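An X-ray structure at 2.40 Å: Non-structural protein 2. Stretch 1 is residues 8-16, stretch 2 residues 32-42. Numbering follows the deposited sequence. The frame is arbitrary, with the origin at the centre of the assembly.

Stretch 1 8-16: FTKNIFVLD
Stretch 2, residues 32-42: QPYCQIKIGRV

Adjacent antiparallel strands illustrate how a ladder of backbone hydrogen bonds fixes register while side chains sort onto two faces. Strand 34-39 runs at 155° to the strand through K10 to L15, both with extended backbones. Three hydrogen-bonded pairs alternate along the ladder, each reciprocal: K10 N to I39 O 2.9 Å and I39 N to K10 O 2.8 Å; I12 N to I37 O 2.7 Å and I37 N to I12 O, very short at 2.5 Å; V14 N to C35 O 2.8 Å and C35 N to V14 O 2.9 Å. On one face, extended Q36 (chi1 t, chi2 t) donates from NE2 to OD1 of N11 (m), 2.7 Å. Between the bonded pairs, N11 faces K38 and F13 faces Q36 (CA to CA 4.6 and 4.4 Å), close enough for CA-H...O contacts such as Q36 CA to I12 O, 3.3 Å.

On the face of N11 and Q36, Q36 CG lies 3.6 Å from F13 CE1. F13 (m) and L15 (t, p) line Y34 (m): F13 CB to Y34 CD1 4.1 Å, L15 CB to Y34 CE1 3.9 Å. The other face is aliphatic at its centre, where I12 CD1 meets I39 CD1 and V14 CG2 meets I37 CD1, both at 3.7 Å; I37 and I39 are m, t, I12 m with chi2 99°, V14 t. Beyond K10-I39, T9 CA lies 4.5 Å from G40 CA; G40's phi 151°, psi -155° call for glycine, and an ideal CB would clash with T9 OG1.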

# COMPACT_ATOMS: atom_id res chain seq x y z
N PHE A 8 18.62 2.30 -8.81
CA PHE A 8 18.79 0.87 -9.23
C PHE A 8 17.60 0.39 -10.09
O PHE A 8 16.53 1.02 -10.11
CB PHE A 8 19.02 -0.05 -8.01
N THR A 9 17.82 -0.72 -10.79
CA THR A 9 16.90 -1.27 -11.78
C THR A 9 15.82 -2.14 -11.11
O THR A 9 16.13 -2.98 -10.28
CB THR A 9 17.74 -2.14 -12.77
OG1 THR A 9 18.67 -1.30 -13.47
CG2 THR A 9 16.90 -2.76 -13.89
N LYS A 10 14.56 -1.95 -11.51
CA LYS A 10 13.49 -2.85 -11.05
C LYS A 10 12.89 -3.66 -12.21
O LYS A 10 12.65 -3.12 -13.30
CB LYS A 10 12.39 -2.09 -10.31
CG LYS A 10 12.84 -1.30 -9.06
CD LYS A 10 13.31 -2.20 -7.90
CE LYS A 10 14.36 -1.49 -7.03
NZ LYS A 10 15.54 -2.34 -6.66
N ASN A 11 12.63 -4.94 -11.94
CA ASN A 11 12.03 -5.85 -12.90
C ASN A 11 10.67 -6.36 -12.46
O ASN A 11 10.56 -7.11 -11.49
CB ASN A 11 12.95 -7.04 -13.15
CG ASN A 11 14.09 -6.69 -14.03
OD1 ASN A 11 13.94 -6.63 -15.25
ND2 ASN A 11 15.24 -6.39 -13.43
N ILE A 12 9.65 -5.95 -13.19
CA ILE A 12 8.28 -6.31 -12.87
C ILE A 12 7.81 -7.27 -13.96
O ILE A 12 7.94 -6.99 -15.15
CB ILE A 12 7.39 -5.02 -12.76
CG1 ILE A 12 7.91 -4.12 -11.64
CG2 ILE A 12 5.93 -5.35 -12.45
CD1 ILE A 12 8.78 -2.99 -12.13
N PHE A 13 7.31 -8.41 -13.52
CA PHE A 13 6.82 -9.45 -14.38
C PHE A 13 5.32 -9.52 -14.16
O PHE A 13 4.86 -10.04 -13.14
CB PHE A 13 7.51 -10.78 -14.06
CG PHE A 13 9.02 -10.72 -14.24
CD1 PHE A 13 9.59 -11.01 -15.48
CD2 PHE A 13 9.85 -10.33 -13.18
CE1 PHE A 13 10.98 -10.93 -15.67
CE2 PHE A 13 11.23 -10.25 -13.34
CZ PHE A 13 11.82 -10.55 -14.60
N VAL A 14 4.57 -8.94 -15.08
CA VAL A 14 3.12 -8.91 -14.95
C VAL A 14 2.57 -10.25 -15.38
O VAL A 14 2.89 -10.74 -16.47
CB VAL A 14 2.47 -7.76 -15.75
CG1 VAL A 14 0.98 -7.70 -15.49
CG2 VAL A 14 3.12 -6.41 -15.37
N LEU A 15 1.80 -10.86 -14.49
CA LEU A 15 1.03 -12.05 -14.78
C LEU A 15 -0.41 -11.58 -14.88
O LEU A 15 -1.02 -11.19 -13.88
CB LEU A 15 1.20 -13.09 -13.67
CG LEU A 15 0.31 -14.34 -13.74
CD1 LEU A 15 0.57 -15.16 -15.02
CD2 LEU A 15 0.47 -15.23 -12.48
N ASP A 16 -0.93 -11.59 -16.10
CA ASP A 16 -2.28 -11.12 -16.41
C ASP A 16 -2.95 -12.16 -17.30
O ASP A 16 -2.98 -12.00 -18.52
CB ASP A 16 -2.23 -9.76 -17.11
CG ASP A 16 -3.62 -9.27 -17.57
OD1 ASP A 16 -4.64 -9.60 -16.93
OD2 ASP A 16 -3.80 -8.55 -18.57
N GLN A 32 3.51 -16.33 -24.03
CA GLN A 32 4.33 -16.28 -22.83
C GLN A 32 3.43 -16.00 -21.62
O GLN A 32 2.42 -15.31 -21.76
CB GLN A 32 5.43 -15.22 -22.96
CG GLN A 32 6.38 -15.41 -24.14
CD GLN A 32 7.31 -16.61 -23.97
OE1 GLN A 32 7.41 -17.18 -22.88
NE2 GLN A 32 7.97 -17.00 -25.05
N PRO A 33 3.76 -16.55 -20.46
CA PRO A 33 2.98 -16.28 -19.25
C PRO A 33 3.15 -14.84 -18.73
O PRO A 33 2.16 -14.22 -18.35
CB PRO A 33 3.47 -17.31 -18.23
CG PRO A 33 4.72 -17.93 -18.80
CD PRO A 33 4.86 -17.51 -20.23
N TYR A 34 4.36 -14.29 -18.77
CA TYR A 34 4.58 -12.94 -18.20
C TYR A 34 4.83 -11.86 -19.23
O TYR A 34 5.31 -12.14 -20.35
CB TYR A 34 5.74 -12.93 -17.21
CG TYR A 34 5.62 -13.99 -16.15
CD1 TYR A 34 4.88 -13.75 -14.99
CD2 TYR A 34 6.23 -15.23 -16.31
CE1 TYR A 34 4.75 -14.75 -14.00
CE2 TYR A 34 6.10 -16.23 -15.34
CZ TYR A 34 5.37 -15.98 -14.19
OH TYR A 34 5.25 -16.98 -13.25
N CYS A 35 4.53 -10.62 -18.85
CA CYS A 35 5.11 -9.48 -19.52
C CYS A 35 6.12 -8.81 -18.61
O CYS A 35 5.75 -8.26 -17.56
CB CYS A 35 4.05 -8.50 -19.98
SG CYS A 35 4.72 -7.28 -21.12
N GLN A 36 7.40 -8.85 -18.99
CA GLN A 36 8.42 -8.16 -18.22
C GLN A 36 8.42 -6.64 -18.46
O GLN A 36 8.48 -6.18 -19.62
CB GLN A 36 9.81 -8.72 -18.50
CG GLN A 36 10.94 -7.98 -17.78
CD GLN A 36 12.34 -8.48 -18.19
OE1 GLN A 36 12.51 -9.06 -19.26
NE2 GLN A 36 13.34 -8.22 -17.36
N ILE A 37 8.35 -5.88 -17.36
CA ILE A 37 8.60 -4.44 -17.37
C ILE A 37 9.87 -4.13 -16.59
O ILE A 37 9.95 -4.38 -15.40
CB ILE A 37 7.41 -3.65 -16.80
CG1 ILE A 37 6.13 -4.07 -17.52
CG2 ILE A 37 7.66 -2.13 -16.90
CD1 ILE A 37 4.87 -3.51 -16.90
N LYS A 38 10.87 -3.61 -17.29
CA LYS A 38 12.14 -3.25 -16.68
C LYS A 38 12.25 -1.74 -16.59
O LYS A 38 12.12 -1.04 -17.60
CB LYS A 38 13.30 -3.80 -17.50
CG LYS A 38 14.67 -3.53 -16.88
CD LYS A 38 15.72 -4.52 -17.40
CE LYS A 38 16.33 -4.04 -18.72
NZ LYS A 38 17.29 -5.05 -19.30
N ILE A 39 12.47 -1.24 -15.37
CA ILE A 39 12.62 0.20 -15.14
C ILE A 39 14.04 0.47 -14.71
O ILE A 39 14.58 -0.27 -13.88
CB ILE A 39 11.63 0.69 -14.05
CG1 ILE A 39 10.19 0.46 -14.49
CG2 ILE A 39 11.82 2.18 -13.77
CD1 ILE A 39 9.22 0.51 -13.33
N GLY A 40 14.68 1.48 -15.28
CA GLY A 40 16.03 1.84 -14.90
C GLY A 40 16.84 2.47 -16.02
O GLY A 40 16.28 3.04 -16.93
N ARG A 41 18.16 2.35 -15.92
CA ARG A 41 19.08 2.86 -16.93
C ARG A 41 18.68 2.34 -18.31
O ARG A 41 18.69 3.08 -19.29
CB ARG A 41 20.51 2.40 -16.59
CG ARG A 41 21.62 3.04 -17.42
CD ARG A 41 23.03 2.61 -16.98
NE ARG A 41 23.95 2.43 -18.10
CZ ARG A 41 25.18 2.95 -18.16
NH1 ARG A 41 25.64 3.70 -17.16
NH2 ARG A 41 25.95 2.73 -19.21
N VAL A 42 18.38 1.05 -18.35
CA VAL A 42 17.89 0.37 -19.53
C VAL A 42 16.44 0.00 -19.23
O VAL A 42 16.14 -0.58 -18.19
CB VAL A 42 18.72 -0.89 -19.83
CG1 VAL A 42 18.22 -1.62 -21.08
CG2 VAL A 42 20.21 -0.53 -19.96
O HOH W 1 0.55 -12.04 -18.47